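Isocitrate dehydrogenase [NAD] subunit 2, mitochondrial (PDB 3BLX) catalyses, as one of two subunit types in an octamer, the NAD(+)-dependent oxidative decarboxylation of isocitrate to 2-oxoglutarate in the citric acid cycle. Local coordinates at residues 219-222 with 223-227; 257-261 with 262-266; 67-71 with 72-76; 304-308 with 309-313; 158-162 with 163-167. All blocks are in the same frame, centred on the assembly; numbering follows the deposited sequence.

Contact 1 of 5, residues 219-222 with 223-227; sequences ELID and NSVLK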
loop_
_atom_site.group_PDB
_atom_site.type_symbol
_atom_site.label_atom_id
_atom_site.label_comp_id
_atom_site.label_asym_id
_atom_site.label_seq_id
_atom_site.Cartn_x
_atom_site.Cartn_y
_atom_site.Cartn_z
ATOM N N GLU B 219 -1.953 42.398 28.430
ATOM C CA GLU B 219 -3.206 42.113 27.737
ATOM C C GLU B 219 -3.183 40.780 26.979
ATOM O O GLU B 219 -2.169 40.450 26.369
ATOM C CB GLU B 219 -3.517 43.274 26.798
ATOM C CG GLU B 219 -4.995 43.502 26.558
ATOM C CD GLU B 219 -5.268 44.906 26.029
ATOM O OE1 GLU B 219 -4.330 45.556 25.505
ATOM O OE2 GLU B 219 -6.426 45.365 26.143
ATOM N N LEU B 220 -4.286 40.028 27.026
ATOM C CA LEU B 220 -4.389 38.767 26.289
ATOM C C LEU B 220 -4.374 39.112 24.828
ATOM O O LEU B 220 -5.032 40.057 24.428
ATOM C CB LEU B 220 -5.681 38.010 26.609
ATOM C CG LEU B 220 -5.755 37.145 27.868
ATOM C CD1 LEU B 220 -7.005 36.257 27.842
ATOM C CD2 LEU B 220 -4.488 36.309 28.036
ATOM N N ILE B 221 -3.630 38.357 24.033
ATOM C CA ILE B 221 -3.563 38.660 22.619
ATOM C C ILE B 221 -4.970 38.637 22.013
ATOM O O ILE B 221 -5.269 39.456 21.174
ATOM C CB ILE B 221 -2.623 37.724 21.878
ATOM C CG1 ILE B 221 -2.379 38.253 20.469
ATOM C CG2 ILE B 221 -3.202 36.338 21.857
ATOM C CD1 ILE B 221 -1.630 37.344 19.587
ATOM N N ASP B 222 -5.843 37.750 22.485
ATOM C CA ASP B 222 -7.251 37.747 22.055
ATOM C C ASP B 222 -7.889 39.130 22.205
ATOM O O ASP B 222 -8.548 39.613 21.295
ATOM C CB ASP B 222 -8.111 36.783 22.877
ATOM C CG ASP B 222 -7.562 35.372 22.935
ATOM O OD1 ASP B 222 -6.332 35.201 23.042
ATOM O OD2 ASP B 222 -8.384 34.427 22.910
ATOM N N ASN B 223 -7.720 39.753 23.369
ATOM C CA ASN B 223 -8.382 41.020 23.647
ATOM C C ASN B 223 -7.768 42.149 22.826
ATOM O O ASN B 223 -8.461 42.986 22.250
ATOM C CB ASN B 223 -8.339 41.350 25.145
ATOM C CG ASN B 223 -9.076 40.321 25.999
ATOM O OD1 ASN B 223 -10.059 39.706 25.567
ATOM N ND2 ASN B 223 -8.600 40.135 27.230
ATOM N N SER B 224 -6.452 42.160 22.766
ATOM C CA SER B 224 -5.753 43.150 21.986
ATOM C C SER B 224 -6.244 43.194 20.563
ATOM O O SER B 224 -6.467 44.280 20.052
ATOM C CB SER B 224 -4.260 42.879 21.979
ATOM O OG SER B 224 -3.740 42.910 23.292
ATOM N N VAL B 225 -6.406 42.050 19.896
ATOM C CA VAL B 225 -6.838 42.157 18.513
ATOM C C VAL B 225 -8.278 42.609 18.412
ATOM O O VAL B 225 -8.618 43.328 17.482
ATOM C CB VAL B 225 -6.471 40.956 17.553
ATOM C CG1 VAL B 225 -5.344 40.094 18.114
ATOM C CG2 VAL B 225 -7.675 40.151 17.151
ATOM N N LEU B 226 -9.110 42.250 19.387
ATOM C CA LEU B 226 -10.504 42.665 19.367
ATOM C C LEU B 226 -10.576 44.175 19.540
ATOM O O LEU B 226 -11.332 44.850 18.847
ATOM C CB LEU B 226 -11.272 41.996 20.487
ATOM C CG LEU B 226 -12.750 41.667 20.272
ATOM C CD1 LEU B 226 -13.460 42.030 21.529
ATOM C CD2 LEU B 226 -13.390 42.381 19.089
ATOM N N LYS B 227 -9.773 44.708 20.453
ATOM C CA LYS B 227 -9.805 46.129 20.723
ATOM C C LYS B 227 -9.215 46.915 19.560
ATOM O O LYS B 227 -9.876 47.786 18.993
ATOM C CB LYS B 227 -9.057 46.460 22.011
ATOM C CG LYS B 227 -9.716 45.926 23.284
ATOM C CD LYS B 227 -9.019 46.541 24.505
ATOM C CE LYS B 227 -9.636 46.052 25.815
ATOM N NZ LYS B 227 -9.025 46.708 27.012
#
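Glu-219 and Lys-227 reach for each other across a strand-to-helix junction, where strand 215-220, outermost in this chain's large mixed sheet, turns directly into helix 221-230. The charged pair comes first. Lys-227, fully extended, brings NZ to 3.1 Å from Glu-219 OE2, a salt bridge in which the ammonium meets the oxygen nearly head-on along the C-O direction. On the glutamate side, CG swung opposite the backbone N (chi1 -151°) and a chain that stays straight beyond it carry the carboxylate to Lys-227. Its other oxygen, OE1, is held by Tyr-235, so each oxygen has a partner.

Most of the bonds at the helix start converge on the carbonyl of Leu-220, the N-cap residue. Ser-224 N lies 3.0 Å from Leu-220 O, with a nearly linear N-H...O angle of 174°, closing the first helical turn. Ser-224 OG gives the same oxygen a weak bond at 3.3 Å, and Asn-223 N adds another weak one. The next bond along, Val-225 N to Ile-221 O, measures 3.1 Å.

This start of the helix carries Asp-222, which by similarity binds the metal ion and the substrate; it has a long, weak ion pair to Lys-189, which by similarity is critical for catalysis. A neighbouring subunit 1 packs here too, its Asn-245 against Asp-222 and Val-225 and its Ile-242 against Ile-221.

The apolar contacts come last. Ile-221 and Val-225 both rest on Leu-250 of helix 244-258, and within the junction Ile-221 CG1 meets Val-225 CG1 at 4.2 Å.

Contact 2 of 5, residues 257-261 with 262-266; sequences LSAGS and LGLTP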
loop_
_atom_site.group_PDB
_atom_site.type_symbol
_atom_site.label_atom_id
_atom_site.label_comp_id
_atom_site.label_asym_id
_atom_site.label_seq_id
_atom_site.Cartn_x
_atom_site.Cartn_y
_atom_site.Cartn_z
ATOM N N LEU B 257 -4.303 47.687 9.280
ATOM C CA LEU B 257 -5.144 48.721 9.834
ATOM C C LEU B 257 -4.732 50.072 9.260
ATOM O O LEU B 257 -5.566 50.871 8.861
ATOM C CB LEU B 257 -5.061 48.731 11.358
ATOM C CG LEU B 257 -5.760 47.540 12.013
ATOM C CD1 LEU B 257 -5.531 47.497 13.517
ATOM C CD2 LEU B 257 -7.229 47.543 11.666
ATOM N N SER B 258 -3.437 50.308 9.194
ATOM C CA SER B 258 -2.941 51.608 8.780
ATOM C C SER B 258 -3.052 51.854 7.280
ATOM O O SER B 258 -3.304 52.979 6.862
ATOM C CB SER B 258 -1.506 51.828 9.273
ATOM O OG SER B 258 -0.619 50.936 8.642
ATOM N N ALA B 259 -2.902 50.803 6.478
ATOM C CA ALA B 259 -2.747 50.977 5.042
ATOM C C ALA B 259 -3.432 49.930 4.162
ATOM O O ALA B 259 -3.722 50.185 2.997
ATOM C CB ALA B 259 -1.247 51.069 4.688
ATOM N N GLY B 260 -3.681 48.744 4.701
ATOM C CA GLY B 260 -4.262 47.669 3.908
ATOM C C GLY B 260 -3.204 46.857 3.186
ATOM O O GLY B 260 -3.531 46.076 2.289
ATOM N N SER B 261 -1.935 47.043 3.573
ATOM C CA SER B 261 -0.818 46.317 2.969
ATOM C C SER B 261 0.497 46.708 3.600
ATOM O O SER B 261 0.565 47.659 4.384
ATOM C CB SER B 261 -0.730 46.599 1.467
ATOM O OG SER B 261 -0.001 47.798 1.234
ATOM N N LEU B 262 1.559 45.999 3.229
ATOM C CA LEU B 262 2.900 46.323 3.742
ATOM C C LEU B 262 3.585 47.476 3.002
ATOM O O LEU B 262 4.735 47.824 3.319
ATOM C CB LEU B 262 3.813 45.091 3.718
ATOM C CG LEU B 262 3.445 43.825 4.494
ATOM C CD1 LEU B 262 2.895 44.143 5.866
ATOM C CD2 LEU B 262 2.457 42.985 3.711
ATOM N N GLY B 263 2.867 48.055 2.037
ATOM C CA GLY B 263 3.421 49.019 1.104
ATOM C C GLY B 263 4.007 50.285 1.697
ATOM O O GLY B 263 4.943 50.858 1.142
ATOM N N LEU B 264 3.465 50.723 2.827
ATOM C CA LEU B 264 3.904 51.977 3.403
ATOM C C LEU B 264 4.582 51.788 4.755
ATOM O O LEU B 264 4.694 52.730 5.544
ATOM C CB LEU B 264 2.722 52.954 3.515
ATOM C CG LEU B 264 1.802 52.956 2.294
ATOM C CD1 LEU B 264 0.552 53.771 2.552
ATOM C CD2 LEU B 264 2.544 53.449 1.058
ATOM N N THR B 265 5.058 50.579 5.011
ATOM C CA THR B 265 5.522 50.231 6.344
ATOM C C THR B 265 7.042 50.173 6.498
ATOM O O THR B 265 7.734 49.420 5.793
ATOM C CB THR B 265 4.923 48.892 6.790
ATOM O OG1 THR B 265 3.494 48.946 6.687
ATOM C CG2 THR B 265 5.325 48.595 8.225
ATOM N N PRO B 266 7.559 50.973 7.433
ATOM C CA PRO B 266 8.956 51.042 7.866
ATOM C C PRO B 266 9.199 50.006 8.951
ATOM O O PRO B 266 8.246 49.573 9.614
ATOM C CB PRO B 266 9.070 52.435 8.504
ATOM C CG PRO B 266 7.693 53.002 8.513
ATOM C CD PRO B 266 6.717 51.943 8.141
#
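Ala-259 and Leu-264 face each other with their CA atoms 6.9 Å apart, because the chain leaves helix 244-258 at Ala-259, swings through Gly-260 with a positive phi of 87°, and doubles back toward strand 266-271. Two turns shape the loop. In an ST turn, Gly-263 N points its hydrogen at Ser-261 OG, 3.0 Å away with an N-H...O angle of 159°. A type I beta turn follows, closed by Thr-265 N on Leu-262 O at 3.2 Å.

The hydroxyl can serve the first turn since chi1 of Ser-261, 85°, places OG between its own backbone N and carbonyl carbon, which leaves it within bonding distance of Gly-263 N. Replacing Ser-261 with an alanine would probably leave the amide of Gly-263 without its acceptor and the turn less firmly set. Across the mouth of the loop, Leu-264 lays CD1 against Ala-259 CB at 3.9 Å. Leu-262 packs on Arg-114 and Asp-252, inferred from relatives to bind substrate and magnesium respectively, and on Met-221 of a neighbouring subunit 1. Thr-265 OG1 is bonded to Ser-255 OG back on the helix.

The chemistry is economical: a few local hydrogen bonds and a contact between two methyls hold the reversal, consistent with keeping Leu-262 beside the inferred substrate and metal residues.

Contact 3 of 5, residues 67-71 with 72-76; sequences TTIPD and PAVQS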
loop_
_atom_site.group_PDB
_atom_site.type_symbol
_atom_site.label_atom_id
_atom_site.label_comp_id
_atom_site.label_asym_id
_atom_site.label_seq_id
_atom_site.Cartn_x
_atom_site.Cartn_y
_atom_site.Cartn_z
ATOM N N THR B 67 24.406 29.127 5.528
ATOM C CA THR B 67 24.437 30.430 4.854
ATOM C C THR B 67 25.169 31.488 5.685
ATOM O O THR B 67 24.900 31.672 6.872
ATOM C CB THR B 67 23.028 30.939 4.445
ATOM O OG1 THR B 67 22.193 31.033 5.599
ATOM C CG2 THR B 67 22.387 29.988 3.460
ATOM N N THR B 68 26.122 32.158 5.047
ATOM C CA THR B 68 26.963 33.146 5.707
ATOM C C THR B 68 26.929 34.471 4.932
ATOM O O THR B 68 26.674 34.513 3.734
ATOM C CB THR B 68 28.441 32.637 5.890
ATOM O OG1 THR B 68 28.513 31.668 6.952
ATOM C CG2 THR B 68 29.395 33.794 6.207
ATOM N N ILE B 69 27.166 35.565 5.635
ATOM C CA ILE B 69 27.089 36.875 5.025
ATOM C C ILE B 69 28.482 37.333 4.611
ATOM O O ILE B 69 29.409 37.294 5.412
ATOM C CB ILE B 69 26.441 37.875 6.004
ATOM C CG1 ILE B 69 26.431 39.281 5.411
ATOM C CG2 ILE B 69 27.113 37.805 7.377
ATOM C CD1 ILE B 69 25.324 39.459 4.425
ATOM N N PRO B 70 28.636 37.744 3.345
ATOM C CA PRO B 70 29.913 38.173 2.756
ATOM C C PRO B 70 30.722 39.106 3.655
ATOM O O PRO B 70 30.148 39.992 4.290
ATOM C CB PRO B 70 29.470 38.921 1.500
ATOM C CG PRO B 70 28.238 38.223 1.082
ATOM C CD PRO B 70 27.545 37.785 2.357
ATOM N N ASP B 71 32.039 38.921 3.686
ATOM C CA ASP B 71 32.919 39.683 4.583
ATOM C C ASP B 71 33.048 41.185 4.243
ATOM O O ASP B 71 33.212 42.019 5.137
ATOM C CB ASP B 71 34.308 39.022 4.672
ATOM C CG ASP B 71 35.017 39.300 6.001
ATOM O OD1 ASP B 71 34.362 39.209 7.068
ATOM O OD2 ASP B 71 36.237 39.596 5.976
ATOM N N PRO B 72 32.993 41.535 2.951
ATOM C CA PRO B 72 32.975 42.953 2.567
ATOM C C PRO B 72 31.878 43.741 3.302
ATOM O O PRO B 72 32.159 44.790 3.906
ATOM C CB PRO B 72 32.664 42.902 1.069
ATOM C CG PRO B 72 33.192 41.590 0.623
ATOM C CD PRO B 72 33.044 40.638 1.781
ATOM N N ALA B 73 30.645 43.234 3.250
ATOM C CA ALA B 73 29.512 43.852 3.935
ATOM C C ALA B 73 29.605 43.777 5.470
ATOM O O ALA B 73 29.326 44.760 6.152
ATOM C CB ALA B 73 28.199 43.259 3.441
ATOM N N VAL B 74 29.990 42.621 6.012
ATOM C CA VAL B 74 30.159 42.475 7.462
ATOM C C VAL B 74 31.030 43.598 8.051
ATOM O O VAL B 74 30.618 44.282 8.990
ATOM C CB VAL B 74 30.767 41.094 7.845
ATOM C CG1 VAL B 74 31.015 41.007 9.353
ATOM C CG2 VAL B 74 29.868 39.960 7.386
ATOM N N GLN B 75 32.225 43.784 7.491
ATOM C CA GLN B 75 33.170 44.784 7.985
ATOM C C GLN B 75 32.618 46.194 7.839
ATOM O O GLN B 75 32.732 47.021 8.746
ATOM C CB GLN B 75 34.502 44.667 7.246
ATOM C CG GLN B 75 35.142 43.301 7.375
ATOM C CD GLN B 75 35.265 42.860 8.820
ATOM O OE1 GLN B 75 35.449 43.687 9.730
ATOM N NE2 GLN B 75 35.163 41.549 9.046
ATOM N N SER B 76 32.019 46.458 6.687
ATOM C CA SER B 76 31.412 47.750 6.418
ATOM C C SER B 76 30.344 48.145 7.450
ATOM O O SER B 76 30.323 49.273 7.939
ATOM C CB SER B 76 30.803 47.738 5.021
ATOM O OG SER B 76 30.026 48.900 4.807
#
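The carboxylate of Asp-71 and the amide of Gln-75 stand steeply to one another, their planes 71° apart, and meet through a single bond. Gln-75 NE2 comes to Asp-71 OD1 at 3.2 Å, standing 38° out of the carboxylate plane, while the oxygen lies nearly in the plane of the amide. In the glutamine, chi1 puts CG anti to the carbonyl carbon and over Asp-71 O, and the bend at chi2 (-53°) then turns the amide toward Asp-71.

This exchange lies on the first turn of helix 71-80, entered from strand 66-68 with Pro-70 at the N-cap position. Two backbone bonds start the helix. Val-74 N donates to Pro-70 O at 3.1 Å, in the carbonyl plane, and Gln-75 N donates to Asp-71 O at 3.1 Å. Prolines suit such a start, since the first residues of a helix have no preceding turn to which an N-H could be given, and Pro-72 follows within the same turn.

On the inner side the contact is apolar. Ile-69 sets CG2 against Val-74 CG2 at 3.5 Å, the two branched side chains meeting at a slant. Ile-69 also leans on Leu-103 and Thr-106 of helix 99-107, and Ala-73 rests on Cys-56, so this side of the junction is lined by the same chain. Nearer the surface, Pro-72 CD touches Pro-70 CB at 4.0 Å, one pyrrolidine ring following the other round the bend.

Contact 4 of 5, residues 304-308 with 309-313; sequences MMLNH and MGLTN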
loop_
_atom_site.group_PDB
_atom_site.type_symbol
_atom_site.label_atom_id
_atom_site.label_comp_id
_atom_site.label_asym_id
_atom_site.label_seq_id
_atom_site.Cartn_x
_atom_site.Cartn_y
_atom_site.Cartn_z
ATOM N N MET B 304 13.394 56.857 10.636
ATOM C CA MET B 304 13.684 56.072 11.828
ATOM C C MET B 304 15.183 55.969 12.069
ATOM O O MET B 304 15.639 55.977 13.210
ATOM C CB MET B 304 13.101 54.663 11.717
ATOM C CG MET B 304 11.590 54.575 11.639
ATOM S SD MET B 304 10.997 52.848 11.682
ATOM C CE MET B 304 11.255 52.503 13.417
ATOM N N MET B 305 15.939 55.856 10.982
ATOM C CA MET B 305 17.394 55.776 11.053
ATOM C C MET B 305 18.005 57.104 11.534
ATOM O O MET B 305 18.833 57.128 12.454
ATOM C CB MET B 305 17.964 55.374 9.699
ATOM C CG MET B 305 19.451 55.117 9.724
ATOM S SD MET B 305 20.146 54.829 8.106
ATOM C CE MET B 305 19.578 56.277 7.194
ATOM N N LEU B 306 17.588 58.209 10.919
ATOM C CA LEU B 306 18.010 59.541 11.357
ATOM C C LEU B 306 17.792 59.680 12.859
ATOM O O LEU B 306 18.739 59.888 13.617
ATOM C CB LEU B 306 17.244 60.626 10.588
ATOM C CG LEU B 306 17.862 61.266 9.326
ATOM C CD1 LEU B 306 19.047 60.498 8.768
ATOM C CD2 LEU B 306 16.802 61.492 8.247
ATOM N N ASN B 307 16.540 59.532 13.280
ATOM C CA ASN B 307 16.184 59.585 14.696
ATOM C C ASN B 307 17.029 58.677 15.580
ATOM O O ASN B 307 17.200 58.943 16.756
ATOM C CB ASN B 307 14.706 59.255 14.904
ATOM C CG ASN B 307 13.801 60.435 14.627
ATOM O OD1 ASN B 307 14.086 61.558 15.043
ATOM N ND2 ASN B 307 12.700 60.189 13.920
ATOM N N HIS B 308 17.545 57.595 15.027
ATOM C CA HIS B 308 18.328 56.672 15.835
ATOM C C HIS B 308 19.752 57.212 15.957
ATOM O O HIS B 308 20.497 56.870 16.896
ATOM C CB HIS B 308 18.276 55.255 15.234
ATOM C CG HIS B 308 19.200 54.273 15.891
ATOM N ND1 HIS B 308 20.245 53.672 15.222
ATOM C CD2 HIS B 308 19.240 53.791 17.153
ATOM C CE1 HIS B 308 20.891 52.861 16.039
ATOM N NE2 HIS B 308 20.301 52.915 17.220
ATOM N N MET B 309 20.100 58.086 15.012
ATOM C CA MET B 309 21.436 58.656 14.926
ATOM C C MET B 309 21.531 59.983 15.676
ATOM O O MET B 309 22.613 60.386 16.102
ATOM C CB MET B 309 21.861 58.815 13.461
ATOM C CG MET B 309 22.261 57.506 12.800
ATOM S SD MET B 309 22.846 57.678 11.107
ATOM C CE MET B 309 21.482 58.566 10.391
ATOM N N GLY B 310 20.398 60.660 15.855
ATOM C CA GLY B 310 20.375 61.917 16.586
ATOM C C GLY B 310 20.078 63.126 15.714
ATOM O O GLY B 310 19.840 64.220 16.217
ATOM N N LEU B 311 20.101 62.924 14.401
ATOM C CA LEU B 311 19.767 63.971 13.447
ATOM C C LEU B 311 18.264 64.235 13.428
ATOM O O LEU B 311 17.620 64.103 12.386
ATOM C CB LEU B 311 20.239 63.574 12.053
ATOM C CG LEU B 311 21.631 62.938 11.979
ATOM C CD1 LEU B 311 21.981 62.588 10.538
ATOM C CD2 LEU B 311 22.696 63.843 12.581
ATOM N N THR B 312 17.719 64.613 14.582
ATOM C CA THR B 312 16.289 64.875 14.751
ATOM C C THR B 312 15.760 65.970 13.817
ATOM O O THR B 312 14.629 65.883 13.326
ATOM C CB THR B 312 15.966 65.297 16.208
ATOM O OG1 THR B 312 16.752 64.529 17.128
ATOM C CG2 THR B 312 14.470 65.120 16.516
ATOM N N ASN B 313 16.570 67.003 13.587
ATOM C CA ASN B 313 16.150 68.129 12.759
ATOM C C ASN B 313 15.910 67.678 11.328
ATOM O O ASN B 313 14.865 67.959 10.725
ATOM C CB ASN B 313 17.191 69.251 12.805
ATOM C CG ASN B 313 17.368 69.825 14.202
ATOM O OD1 ASN B 313 16.392 70.029 14.933
ATOM N ND2 ASN B 313 18.616 70.092 14.579
#
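Leu-306 O is gripped by two backbone amides: Met-309 N at 2.7 Å, well above the carbonyl plane, and Gly-310 N at 2.9 Å, almost straight down the C=O direction. A third, Leu-311 N, adds a weak bond. This is the C-terminal end of helix 296-309, where Gly-310 takes a positive phi of 111° and breaks the helical course. An inverse gamma turn centred on Leu-311 then leads straight into helix 312-326, making a tight helix-to-helix corner.

Beside these bonds lies a small apolar cluster. Met-309, bent at chi3 (-54°), brings its terminal methyl against the side chains of the preceding turn, so that CE sits 3.5 Å from Leu-306 CD1. The same methyl approaches Met-305 CG at 4.1 Å, the two methionines running side by side in one direction. Leu-311 comes in roughly at right angles to Leu-306, with its CD1 4.0 Å from Leu-306 CD1. Ile-51 of strand 51-52 lies against Leu-306, Met-309 and Leu-311 alike. An alanine in place of Met-309 would remove the methyl and is likely to leave Leu-306 CD1 and Met-305 CG without the partner that joins them.

His-308 has its polar partner elsewhere, NE2 being bonded to the backbone oxygen of Gly-9. Thr-312, which can be phosphorylated in this protein but is unmodified here, opens the second helix. Its CG2 touches Asn-307 OD1, and its hydroxyl OG1 turns back to donate to Gly-310 O at 3.2 Å, from above the carbonyl plane.

Contact 5 of 5, residues 158-162 with 163-167; sequences KLITR and DASER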
loop_
_atom_site.group_PDB
_atom_site.type_symbol
_atom_site.label_atom_id
_atom_site.label_comp_id
_atom_site.label_asym_id
_atom_site.label_seq_id
_atom_site.Cartn_x
_atom_site.Cartn_y
_atom_site.Cartn_z
ATOM N N LYS B 158 10.171 24.741 20.642
ATOM C CA LYS B 158 10.395 26.203 20.648
ATOM C C LYS B 158 10.930 26.668 22.006
ATOM O O LYS B 158 10.549 26.151 23.054
ATOM C CB LYS B 158 9.116 26.976 20.295
ATOM C CG LYS B 158 8.766 26.981 18.810
ATOM C CD LYS B 158 7.323 27.418 18.590
ATOM C CE LYS B 158 6.751 26.840 17.291
ATOM N NZ LYS B 158 5.253 26.884 17.243
ATOM N N LEU B 159 11.814 27.647 21.973
ATOM C CA LEU B 159 12.498 28.083 23.170
ATOM C C LEU B 159 12.187 29.531 23.461
ATOM O O LEU B 159 12.102 30.355 22.543
ATOM C CB LEU B 159 13.996 27.983 22.942
ATOM C CG LEU B 159 14.746 27.347 24.083
ATOM C CD1 LEU B 159 14.255 25.949 24.231
ATOM C CD2 LEU B 159 16.195 27.351 23.733
ATOM N N ILE B 160 12.027 29.838 24.740
ATOM C CA ILE B 160 11.988 31.235 25.190
ATOM C C ILE B 160 12.870 31.415 26.441
ATOM O O ILE B 160 12.826 30.597 27.343
ATOM C CB ILE B 160 10.528 31.742 25.409
ATOM C CG1 ILE B 160 10.457 33.252 25.320
ATOM C CG2 ILE B 160 9.995 31.343 26.746
ATOM C CD1 ILE B 160 9.135 33.802 25.811
ATOM N N THR B 161 13.693 32.457 26.484
ATOM C CA THR B 161 14.597 32.661 27.628
ATOM C C THR B 161 14.368 33.991 28.315
ATOM O O THR B 161 13.972 34.956 27.673
ATOM C CB THR B 161 16.107 32.591 27.255
ATOM O OG1 THR B 161 16.461 33.691 26.404
ATOM C CG2 THR B 161 16.471 31.270 26.587
ATOM N N ARG B 162 14.633 34.021 29.621
ATOM C CA ARG B 162 14.580 35.241 30.422
ATOM C C ARG B 162 15.503 36.309 29.822
ATOM O O ARG B 162 15.078 37.438 29.615
ATOM C CB ARG B 162 14.930 34.939 31.888
ATOM C CG ARG B 162 15.618 36.078 32.624
ATOM C CD ARG B 162 15.596 35.883 34.134
ATOM N NE ARG B 162 14.375 36.396 34.757
ATOM C CZ ARG B 162 13.257 35.686 34.901
ATOM N NH1 ARG B 162 13.207 34.433 34.455
ATOM N NH2 ARG B 162 12.188 36.223 35.482
ATOM N N ASP B 163 16.742 35.946 29.494
ATOM C CA ASP B 163 17.698 36.918 28.945
ATOM C C ASP B 163 17.174 37.641 27.702
ATOM O O ASP B 163 17.169 38.862 27.644
ATOM C CB ASP B 163 19.044 36.258 28.635
ATOM C CG ASP B 163 19.847 35.914 29.888
ATOM O OD1 ASP B 163 19.437 36.324 31.002
ATOM O OD2 ASP B 163 20.895 35.233 29.750
ATOM N N ALA B 164 16.740 36.893 26.705
ATOM C CA ALA B 164 16.339 37.504 25.450
ATOM C C ALA B 164 15.107 38.361 25.642
ATOM O O ALA B 164 14.920 39.345 24.927
ATOM C CB ALA B 164 16.080 36.441 24.391
ATOM N N SER B 165 14.268 37.966 26.596
ATOM C CA SER B 165 13.044 38.694 26.914
ATOM C C SER B 165 13.320 40.018 27.671
ATOM O O SER B 165 12.719 41.041 27.372
ATOM C CB SER B 165 12.098 37.799 27.729
ATOM O OG SER B 165 11.538 36.794 26.919
ATOM N N GLU B 166 14.215 39.976 28.657
ATOM C CA GLU B 166 14.635 41.154 29.403
ATOM C C GLU B 166 15.617 41.869 28.532
ATOM O O GLU B 166 16.819 41.832 28.775
ATOM C CB GLU B 166 15.318 40.734 30.707
ATOM C CG GLU B 166 16.053 41.841 31.466
ATOM C CD GLU B 166 17.079 41.301 32.483
ATOM O OE1 GLU B 166 17.027 40.089 32.835
ATOM O OE2 GLU B 166 17.938 42.107 32.930
ATOM N N ARG B 167 15.114 42.504 27.494
ATOM C CA ARG B 167 15.993 43.037 26.475
ATOM C C ARG B 167 15.182 43.621 25.359
ATOM O O ARG B 167 15.427 44.756 24.973
ATOM C CB ARG B 167 16.919 41.974 25.928
ATOM C CG ARG B 167 18.083 42.561 25.159
ATOM C CD ARG B 167 19.317 41.682 25.195
ATOM N NE ARG B 167 19.108 40.479 24.406
ATOM C CZ ARG B 167 19.778 39.349 24.587
ATOM N NH1 ARG B 167 20.706 39.284 25.537
ATOM N NH2 ARG B 167 19.514 38.290 23.820
#
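Thr-161 and Ser-165 meet through two different side-chain torsions: chi1 of 66° in the threonine sets OG1 between its backbone N and carbonyl carbon, whereas chi1 of -72° in the serine turns OG back beside its own N, where it can bond to Thr-161 O. The threonine torsion makes an N-cap at the point where strand 153-161 becomes helix 162-178. Thr-161 OG1 accepts the hydrogen of Ala-164 N at 3.2 Å, the capping bond, and stays in touch with Ala-164 CB. The same hydroxyl oxygen also bonds to Glu-139 OE1, which gives the cap a second anchor beyond the helix.

The carbonyl of the capping residue is used twice. Ser-165 N reaches Thr-161 O at 3.2 Å, and Ser-165 OG donates to the same oxygen at 3.1 Å, the two coming from opposite faces of the carbonyl plane. Ser-165 thus bonds to this carbonyl with both amide and hydroxyl, and OG also lies against Ile-160 CD1 at 4.0 Å.

The strand itself pairs antiparallel with one of a neighbouring subunit 1, so the sheet continues across the interface. The N-to-C directions of strand 158-161 and helix 163-167 make an angle of 60°, and the junction packs beside helix 195-208, Ser-165 touching Phe-200 and Ile-160 touching Ala-196. Glu-166 is tied by a salt bridge to Arg-170 a turn further along, and its backbone closes the next turn: Glu-166 N donates to Arg-162 O at 2.8 Å in a nearly straight bond.

Along the chain the order is contact 3, contact 5, contact 1, contact 2 and contact 4. Contacts 1, 3 and 5 each mark the passage from a strand into a helix; contact 2 leads from a helix to a strand, and contact 4 joins two helices. Contact 1 leaves, and contact 2 enters, strands of the same mixed sheet, their centres about 20 Å apart. Contacts 1 and 3 are the most distant, about 40 Å between centres, on opposite sides of the chain's centre. Contacts 2 and 4 alone touch, through Pro-266 CB and Met-304 SD at 3.7 Å. Contacts 1, 2 and 5 also border subunit 1, so these three junctions lie at the interface with that subunit.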